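Local coordinates for protein polyketide biosynthesis 3-hydroxy-3-methylglutaryl-ACP synthase PksG (Bacillus subtilis, PDB 4YXT) that catalyses the aldol condensation of an acetyl group carried on an acyl carrier protein with a beta-ketothioester polyketide intermediate during synthesis of the antibiotic bacillaene, at residues A[9-14]-A[171-176]; A[79-84]-A[142-147]; A[289-294]-A[302-307]. The protein carries 1 engineered substitution. All coordinates share one frame; numbering follows the deposited sequence.

Contact 1: residues A[9-14]-A[171-176]; sequences MNVFGG and GAVAVL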
loop_
_atom_site.group_PDB
_atom_site.type_symbol
_atom_site.label_atom_id
_atom_site.label_comp_id
_atom_site.label_asym_id
_atom_site.label_seq_id
_atom_site.Cartn_x
_atom_site.Cartn_y
_atom_site.Cartn_z
ATOM N N MET A 9 -21.400 -1.206 1.441
ATOM C CA MET A 9 -20.425 -0.267 2.034
ATOM C C MET A 9 -21.004 0.448 3.243
ATOM O O MET A 9 -22.182 0.711 3.278
ATOM C CB MET A 9 -19.875 0.742 0.994
ATOM C CG MET A 9 -20.751 1.937 0.688
ATOM S SD MET A 9 -20.122 2.918 -0.709
ATOM C CE MET A 9 -18.643 3.616 -0.006
ATOM N N ASN A 10 -20.154 0.727 4.226
ATOM C CA ASN A 10 -20.574 1.272 5.490
ATOM C C ASN A 10 -19.586 2.258 6.071
ATOM O O ASN A 10 -18.397 2.116 5.923
ATOM C CB ASN A 10 -20.827 0.181 6.520
ATOM C CG ASN A 10 -21.462 0.746 7.790
ATOM O OD1 ASN A 10 -22.333 1.592 7.707
ATOM N ND2 ASN A 10 -20.983 0.375 8.913
ATOM N N VAL A 11 -20.105 3.236 6.787
ATOM C CA VAL A 11 -19.331 4.375 7.235
ATOM C C VAL A 11 -19.325 4.255 8.709
ATOM O O VAL A 11 -20.356 3.919 9.220
ATOM C CB VAL A 11 -20.061 5.713 6.881
ATOM C CG1 VAL A 11 -19.411 6.932 7.530
ATOM C CG2 VAL A 11 -20.108 5.898 5.388
ATOM N N PHE A 12 -18.162 4.476 9.338
ATOM C CA PHE A 12 -18.022 4.818 10.760
ATOM C C PHE A 12 -17.397 6.206 10.888
ATOM O O PHE A 12 -16.186 6.395 10.609
ATOM C CB PHE A 12 -17.100 3.872 11.509
ATOM C CG PHE A 12 -17.138 4.062 13.007
ATOM C CD1 PHE A 12 -18.234 3.632 13.734
ATOM C CD2 PHE A 12 -16.096 4.679 13.685
ATOM C CE1 PHE A 12 -18.306 3.799 15.119
ATOM C CE2 PHE A 12 -16.160 4.840 15.068
ATOM C CZ PHE A 12 -17.274 4.403 15.780
ATOM N N GLY A 13 -18.224 7.165 11.309
ATOM C CA GLY A 13 -17.802 8.552 11.539
ATOM C C GLY A 13 -17.672 8.940 12.995
ATOM O O GLY A 13 -18.026 10.041 13.378
ATOM N N GLY A 14 -17.136 8.037 13.797
ATOM C CA GLY A 14 -16.685 8.364 15.136
ATOM C C GLY A 14 -17.765 8.041 16.148
ATOM O O GLY A 14 -18.928 7.829 15.804
ATOM N N GLY A 171 -12.576 9.080 10.541
ATOM C CA GLY A 171 -13.628 8.317 9.917
ATOM C C GLY A 171 -13.046 7.103 9.262
ATOM O O GLY A 171 -11.820 7.001 9.153
ATOM N N ALA A 172 -13.932 6.191 8.839
ATOM C CA ALA A 172 -13.550 5.037 8.058
ATOM C C ALA A 172 -14.733 4.628 7.267
ATOM O O ALA A 172 -15.876 4.824 7.699
ATOM C CB ALA A 172 -13.034 3.877 8.916
ATOM N N VAL A 173 -14.458 4.150 6.067
ATOM C CA VAL A 173 -15.464 3.565 5.204
ATOM C C VAL A 173 -14.978 2.177 4.727
ATOM O O VAL A 173 -13.838 2.035 4.250
ATOM C CB VAL A 173 -15.761 4.411 3.942
ATOM C CG1 VAL A 173 -16.900 3.793 3.112
ATOM C CG2 VAL A 173 -16.151 5.831 4.266
ATOM N N ALA A 174 -15.842 1.175 4.835
ATOM C CA ALA A 174 -15.470 -0.164 4.500
ATOM C C ALA A 174 -16.302 -0.497 3.307
ATOM O O ALA A 174 -17.499 -0.198 3.281
ATOM C CB ALA A 174 -15.764 -1.094 5.666
ATOM N N VAL A 175 -15.688 -1.095 2.303
ATOM C CA VAL A 175 -16.320 -1.376 1.048
ATOM C C VAL A 175 -16.045 -2.857 0.715
ATOM O O VAL A 175 -14.888 -3.241 0.567
ATOM C CB VAL A 175 -15.703 -0.502 -0.072
ATOM C CG1 VAL A 175 -16.251 -0.875 -1.440
ATOM C CG2 VAL A 175 -15.885 1.011 0.120
ATOM N N LEU A 176 -17.117 -3.647 0.553
ATOM C CA LEU A 176 -17.085 -5.016 0.100
ATOM C C LEU A 176 -17.246 -5.101 -1.390
ATOM O O LEU A 176 -18.205 -4.623 -1.919
ATOM C CB LEU A 176 -18.249 -5.790 0.723
ATOM C CG LEU A 176 -18.254 -7.311 0.498
ATOM C CD1 LEU A 176 -17.195 -8.041 1.319
ATOM C CD2 LEU A 176 -19.645 -7.844 0.815
#
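Four backbone hydrogen bonds join strand 9-12 to strand 171-176, two at each of the hydrogen-bonded pairs N10-A174 and F12-A172. The N of F12 reaches the O of A172 at 2.8 Å, in the carbonyl plane. The bond from the A174 N to the N10 O is the straightest at its hydrogen, whereas that from the A172 N to the F12 O bends to 143°, where strand 9-12 ends. Weaker CA-H...O contacts fill the intervals; the CA of M9 lies 3.2 Å from the O of A174. The short segments run at 168°, close to ideally antiparallel, as neighbours in the large mixed sheet of this thiolase-like fold.

Apolar packing belongs to the face carrying M9, V11, V173 and V175. The CG of M9 takes the crowded position between its own N and carbonyl carbon (chi1 81°), and the chain then bends at chi3, bringing CE obliquely over to V173, 3.6 Å from its CG1. CE of M9 also lies 3.8 Å from CG2 of V175, so the flexible thioether fills the groove between two beta-branched neighbours. V11 and V173 stand side by side, their CG2 methyls 4.1 Å apart; valine suits an extended backbone on a face covered by helix 301-312.

N10, F12, A172 and A174 occupy the other face. The small A174 lets A59 of helix 51-64 pack close to the sheet, while the buried amide of N10 gives its ND2 hydrogen bond to the carbonyl of A58. With CG anti to its backbone N, F12 carries the end of its ring away from strand 171-176, where it meets F54 edge-to-face.

Contact 2: residues A[79-84]-A[142-147]; sequences TCSASG and ASDISR. Engineered in segment 79-84: A82 (natural residue Glu).
The carboxylate of D144 leans from strand 142-145 into the turn formed by residues 81-83, with its CG anti to its carbonyl carbon (chi1 -86°). Its OD1 accepts on two sides. The N of A82 approaches OD1 of D144 at 2.6 Å on the syn lone pair, and the hydroxyl OG of S83 gives its proton to the anti lone pair of D144 OD1 at 2.7 Å. OG of S83 accepts in turn from the I145 N at 3.1 Å along a nearly straight line (170°), so a small serine serves as donor and acceptor at once.

S81 extends its OG anti to its backbone N, within hydrogen-bonding distance (2.8 Å) of the S143 O and also near D144 OD1. OG of S81 accepts from the N of S83 at 2.6 Å, closing an ST turn. Together with the two bonds to OD1, the bond from G299 N to OD2 fixes the rotation of the D144 carboxylate.

Upstream, C80 and A142 pair in parallel register, and the S143 N donates to the C80 O. Engineered A82 replaces a glutamate: this is the loop after strand 74-80 that, as in other HMG-CoA synthases, probably carries the catalytic proton donor/acceptor in the natural enzyme.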
loop_
_atom_site.group_PDB
_atom_site.type_symbol
_atom_site.label_atom_id
_atom_site.label_comp_id
_atom_site.label_asym_id
_atom_site.label_seq_id
_atom_site.Cartn_x
_atom_site.Cartn_y
_atom_site.Cartn_z
ATOM N N THR A 79 -6.204 -2.277 3.589
ATOM C CA THR A 79 -6.469 -1.119 4.383
ATOM C C THR A 79 -5.771 0.056 3.735
ATOM O O THR A 79 -4.602 -0.029 3.360
ATOM C CB THR A 79 -6.128 -1.338 5.880
ATOM O OG1 THR A 79 -6.933 -2.397 6.395
ATOM C CG2 THR A 79 -6.558 -0.137 6.717
ATOM N N CYS A 80 -6.520 1.122 3.509
ATOM C CA CYS A 80 -6.004 2.326 2.862
ATOM C C CYS A 80 -5.923 3.381 3.943
ATOM O O CYS A 80 -6.946 3.719 4.587
ATOM C CB CYS A 80 -6.937 2.775 1.792
ATOM S SG CYS A 80 -7.475 1.422 0.679
ATOM N N SER A 81 -4.729 3.885 4.203
ATOM C CA SER A 81 -4.599 4.888 5.260
ATOM C C SER A 81 -3.383 5.773 5.067
ATOM O O SER A 81 -2.474 5.416 4.322
ATOM C CB SER A 81 -4.573 4.220 6.656
ATOM O OG SER A 81 -4.407 5.246 7.705
ATOM N N ALA A 82 -3.362 6.893 5.806
ATOM C CA ALA A 82 -2.186 7.719 5.971
ATOM C C ALA A 82 -1.941 7.851 7.469
ATOM O O ALA A 82 -1.215 8.737 7.947
ATOM C CB ALA A 82 -2.415 9.068 5.292
ATOM N N SER A 83 -2.565 6.957 8.228
ATOM C CA SER A 83 -2.563 7.013 9.677
ATOM C C SER A 83 -1.981 5.691 10.197
ATOM O O SER A 83 -2.516 5.054 11.088
ATOM C CB SER A 83 -3.977 7.230 10.188
ATOM O OG SER A 83 -4.615 8.359 9.584
ATOM N N GLY A 84 -0.908 5.248 9.574
ATOM C CA GLY A 84 -0.359 3.964 9.886
ATOM C C GLY A 84 0.097 3.813 11.318
ATOM O O GLY A 84 0.466 4.779 12.009
ATOM N N ALA A 142 -10.953 2.086 3.998
ATOM C CA ALA A 142 -10.217 3.301 4.160
ATOM C C ALA A 142 -10.479 3.878 5.577
ATOM O O ALA A 142 -11.605 4.144 5.910
ATOM C CB ALA A 142 -10.601 4.269 3.066
ATOM N N SER A 143 -9.420 4.057 6.385
ATOM C CA SER A 143 -9.461 4.500 7.802
ATOM C C SER A 143 -8.380 5.574 8.051
ATOM O O SER A 143 -7.184 5.316 7.916
ATOM C CB SER A 143 -9.200 3.268 8.706
ATOM O OG SER A 143 -9.607 3.427 10.085
ATOM N N ASP A 144 -8.793 6.786 8.397
ATOM C CA ASP A 144 -7.876 7.883 8.702
ATOM C C ASP A 144 -8.399 8.727 9.863
ATOM O O ASP A 144 -9.617 8.888 10.023
ATOM C CB ASP A 144 -7.646 8.824 7.509
ATOM C CG ASP A 144 -6.525 8.342 6.567
ATOM O OD1 ASP A 144 -5.408 8.000 7.051
ATOM O OD2 ASP A 144 -6.793 8.290 5.328
ATOM N N ILE A 145 -7.433 9.234 10.645
ATOM C CA ILE A 145 -7.626 10.055 11.820
ATOM C C ILE A 145 -6.729 11.280 11.660
ATOM O O ILE A 145 -5.527 11.131 11.503
ATOM C CB ILE A 145 -7.152 9.343 13.091
ATOM C CG1 ILE A 145 -8.127 8.236 13.552
ATOM C CG2 ILE A 145 -7.071 10.341 14.251
ATOM C CD1 ILE A 145 -8.410 7.118 12.597
ATOM N N SER A 146 -7.307 12.478 11.692
ATOM C CA SER A 146 -6.509 13.704 11.796
ATOM C C SER A 146 -5.748 13.808 13.118
ATOM O O SER A 146 -6.160 13.246 14.118
ATOM C CB SER A 146 -7.394 14.925 11.667
ATOM O OG SER A 146 -8.077 14.837 10.458
ATOM N N ARG A 147 -4.698 14.615 13.120
ATOM C CA ARG A 147 -3.722 14.681 14.208
ATOM C C ARG A 147 -3.547 16.087 14.822
ATOM O O ARG A 147 -3.344 17.089 14.119
ATOM C CB ARG A 147 -2.379 14.123 13.715
ATOM C CG ARG A 147 -1.631 14.913 12.640
ATOM C CD ARG A 147 -2.434 15.207 11.391
ATOM N NE ARG A 147 -3.301 16.379 11.567
ATOM C CZ ARG A 147 -4.215 16.793 10.683
ATOM N NH1 ARG A 147 -4.378 16.144 9.540
ATOM N NH2 ARG A 147 -4.969 17.870 10.950
#

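Contact 3: residues A[289-294]-A[302-307]; sequences NYCQRV and LFLALA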
loop_
_atom_site.group_PDB
_atom_site.type_symbol
_atom_site.label_atom_id
_atom_site.label_comp_id
_atom_site.label_asym_id
_atom_site.label_seq_id
_atom_site.Cartn_x
_atom_site.Cartn_y
_atom_site.Cartn_z
ATOM N N ASN A 289 -23.746 15.712 2.009
ATOM C CA ASN A 289 -24.445 15.580 3.269
ATOM C C ASN A 289 -23.627 14.950 4.404
ATOM O O ASN A 289 -23.435 15.590 5.461
ATOM C CB ASN A 289 -25.731 14.807 3.052
ATOM C CG ASN A 289 -26.644 14.818 4.276
ATOM O OD1 ASN A 289 -26.320 14.319 5.331
ATOM N ND2 ASN A 289 -27.803 15.380 4.101
ATOM N N TYR A 290 -23.096 13.736 4.216
ATOM C CA TYR A 290 -22.345 13.087 5.327
ATOM C C TYR A 290 -20.971 13.720 5.548
ATOM O O TYR A 290 -20.440 13.805 6.660
ATOM C CB TYR A 290 -22.173 11.590 5.080
ATOM C CG TYR A 290 -23.429 10.826 4.987
ATOM C CD1 TYR A 290 -24.606 11.284 5.592
ATOM C CD2 TYR A 290 -23.471 9.631 4.299
ATOM C CE1 TYR A 290 -25.774 10.575 5.504
ATOM C CE2 TYR A 290 -24.651 8.902 4.203
ATOM C CZ TYR A 290 -25.807 9.361 4.807
ATOM O OH TYR A 290 -27.006 8.634 4.693
ATOM N N CYS A 291 -20.385 14.159 4.460
ATOM C CA CYS A 291 -19.097 14.808 4.545
ATOM C C CYS A 291 -19.147 15.992 5.489
ATOM O O CYS A 291 -18.239 16.184 6.269
ATOM C CB CYS A 291 -18.639 15.225 3.133
ATOM S SG CYS A 291 -18.309 13.763 2.107
ATOM N N GLN A 292 -20.231 16.750 5.437
ATOM C CA GLN A 292 -20.414 17.870 6.329
ATOM C C GLN A 292 -20.547 17.507 7.792
ATOM O O GLN A 292 -20.499 18.398 8.617
ATOM C CB GLN A 292 -21.714 18.584 6.012
ATOM C CG GLN A 292 -21.750 19.258 4.662
ATOM C CD GLN A 292 -22.969 20.132 4.571
ATOM O OE1 GLN A 292 -22.984 21.231 5.125
ATOM N NE2 GLN A 292 -24.020 19.626 3.934
ATOM N N ARG A 293 -20.773 16.240 8.113
ATOM C CA ARG A 293 -20.994 15.840 9.485
ATOM C C ARG A 293 -19.827 15.088 10.084
ATOM O O ARG A 293 -19.703 14.969 11.319
ATOM C CB ARG A 293 -22.288 15.045 9.581
ATOM C CG ARG A 293 -23.521 15.782 9.085
ATOM C CD ARG A 293 -24.814 14.945 9.221
ATOM N NE ARG A 293 -25.014 14.662 10.628
ATOM C CZ ARG A 293 -25.909 13.851 11.134
ATOM N NH1 ARG A 293 -26.721 13.148 10.360
ATOM N NH2 ARG A 293 -25.926 13.705 12.445
ATOM N N VAL A 294 -18.922 14.649 9.213
ATOM C CA VAL A 294 -17.703 13.947 9.661
ATOM C C VAL A 294 -16.377 14.724 9.540
ATOM O O VAL A 294 -15.454 14.604 10.364
ATOM C CB VAL A 294 -17.625 12.598 8.907
ATOM C CG1 VAL A 294 -16.628 11.675 9.572
ATOM C CG2 VAL A 294 -18.985 11.920 8.972
ATOM N N LEU A 302 -13.720 10.474 -0.532
ATOM C CA LEU A 302 -14.560 10.175 -1.697
ATOM C C LEU A 302 -15.565 9.036 -1.425
ATOM O O LEU A 302 -16.684 9.097 -1.869
ATOM C CB LEU A 302 -13.712 9.822 -2.908
ATOM C CG LEU A 302 -14.524 9.301 -4.086
ATOM C CD1 LEU A 302 -15.347 10.427 -4.715
ATOM C CD2 LEU A 302 -13.543 8.722 -5.059
ATOM N N PHE A 303 -15.155 7.965 -0.757
ATOM C CA PHE A 303 -16.118 6.930 -0.446
ATOM C C PHE A 303 -17.301 7.443 0.376
ATOM O O PHE A 303 -18.411 7.016 0.114
ATOM C CB PHE A 303 -15.466 5.744 0.266
ATOM C CG PHE A 303 -14.494 4.959 -0.587
ATOM C CD1 PHE A 303 -14.651 4.858 -1.984
ATOM C CD2 PHE A 303 -13.457 4.262 0.017
ATOM C CE1 PHE A 303 -13.744 4.120 -2.738
ATOM C CE2 PHE A 303 -12.544 3.516 -0.743
ATOM C CZ PHE A 303 -12.709 3.444 -2.117
ATOM N N LEU A 304 -17.041 8.340 1.349
ATOM C CA LEU A 304 -18.044 8.938 2.178
ATOM C C LEU A 304 -19.026 9.780 1.393
ATOM O O LEU A 304 -20.223 9.800 1.734
ATOM C CB LEU A 304 -17.372 9.801 3.286
ATOM C CG LEU A 304 -18.236 10.373 4.406
ATOM C CD1 LEU A 304 -18.813 9.266 5.245
ATOM C CD2 LEU A 304 -17.464 11.362 5.286
ATOM N N ALA A 305 -18.525 10.493 0.369
ATOM C CA ALA A 305 -19.360 11.295 -0.523
ATOM C C ALA A 305 -20.148 10.367 -1.426
ATOM O O ALA A 305 -21.306 10.627 -1.837
ATOM C CB ALA A 305 -18.489 12.247 -1.380
ATOM N N LEU A 306 -19.544 9.259 -1.764
ATOM C CA LEU A 306 -20.274 8.295 -2.618
ATOM C C LEU A 306 -21.463 7.647 -1.867
ATOM O O LEU A 306 -22.586 7.595 -2.346
ATOM C CB LEU A 306 -19.330 7.204 -3.041
ATOM C CG LEU A 306 -19.894 6.175 -4.038
ATOM C CD1 LEU A 306 -20.186 6.957 -5.254
ATOM C CD2 LEU A 306 -18.866 5.092 -4.306
ATOM N N ALA A 307 -21.193 7.135 -0.692
ATOM C CA ALA A 307 -22.224 6.649 0.240
ATOM C C ALA A 307 -23.327 7.694 0.472
ATOM O O ALA A 307 -24.527 7.374 0.469
ATOM C CB ALA A 307 -21.582 6.303 1.569
#
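L304 fills the middle of this contact, its isobutyl group projecting from helix 302-307 toward the helical turn formed by residues 290-294. CG is anti to the backbone N (chi1 -171°), which extends the chain toward that turn, and chi2 of 65° splays the methyls. CD2 of L304 lies against the side of the helical turn, 3.8 Å from CB of V294 and 3.9 Å from CA of C291. CD1 of L304 lies 4.1 Å from CB of Y290. A branched leucine thus touches three residues at once, V294 crossing it obliquely.

Beside it the thiol of C291 takes the neighbouring place on the helix. Its SG lies 3.8 Å from CB of A305 and 3.7 Å from the A305 N; a methyl as small as alanine's lets the sulfur come close to the helix backbone. Further along, the Y290 ring passes the helix obliquely, its CE2 4.0 Å from the carbonyl O of A307. No hydrogen bond crosses between the segments, so their fit rests on shape and hydrophobic burial.

A second shell sets these groups in place. The bond from the R293 N to the Y290 O, 2.9 Å long, holds the turn in helical form. The tyrosine is oriented at its far end, where OH is hydrogen-bonded to D311, while its backbone N is bonded to the hydroxyl of S308, one residue beyond the segment.

Helix 301-312 packs on strand 5-12 through L304 and A307, which both touch V11; I352 and L356 of helix 352-357 touch Y290, and the loop residue T251 lies against both C291 and A305.

In the fold
All three contacts are buried; contact 2 comes nearest the surface, S83 and I145 being partly exposed and A82 packing on G88 of the second subunit. Contacts 1 and 2 belong to one sheet, with contact 2 nested inside the loop that contact 1 closes; strands 137-145 and 170-178 join them through the V173 N and A142 O. Contact 3 comes from the C-terminal part of the chain and meets contact 1 through helix 301-312, where V11 CG1 packs on L304 CD1. Chemistry follows place: backbone bonds mid-sheet in contact 1, a polar network near C114 and H250, probably catalytic by analogy with relatives, in contact 2, mainly apolar packing with no hydrogen bond across in contact 3.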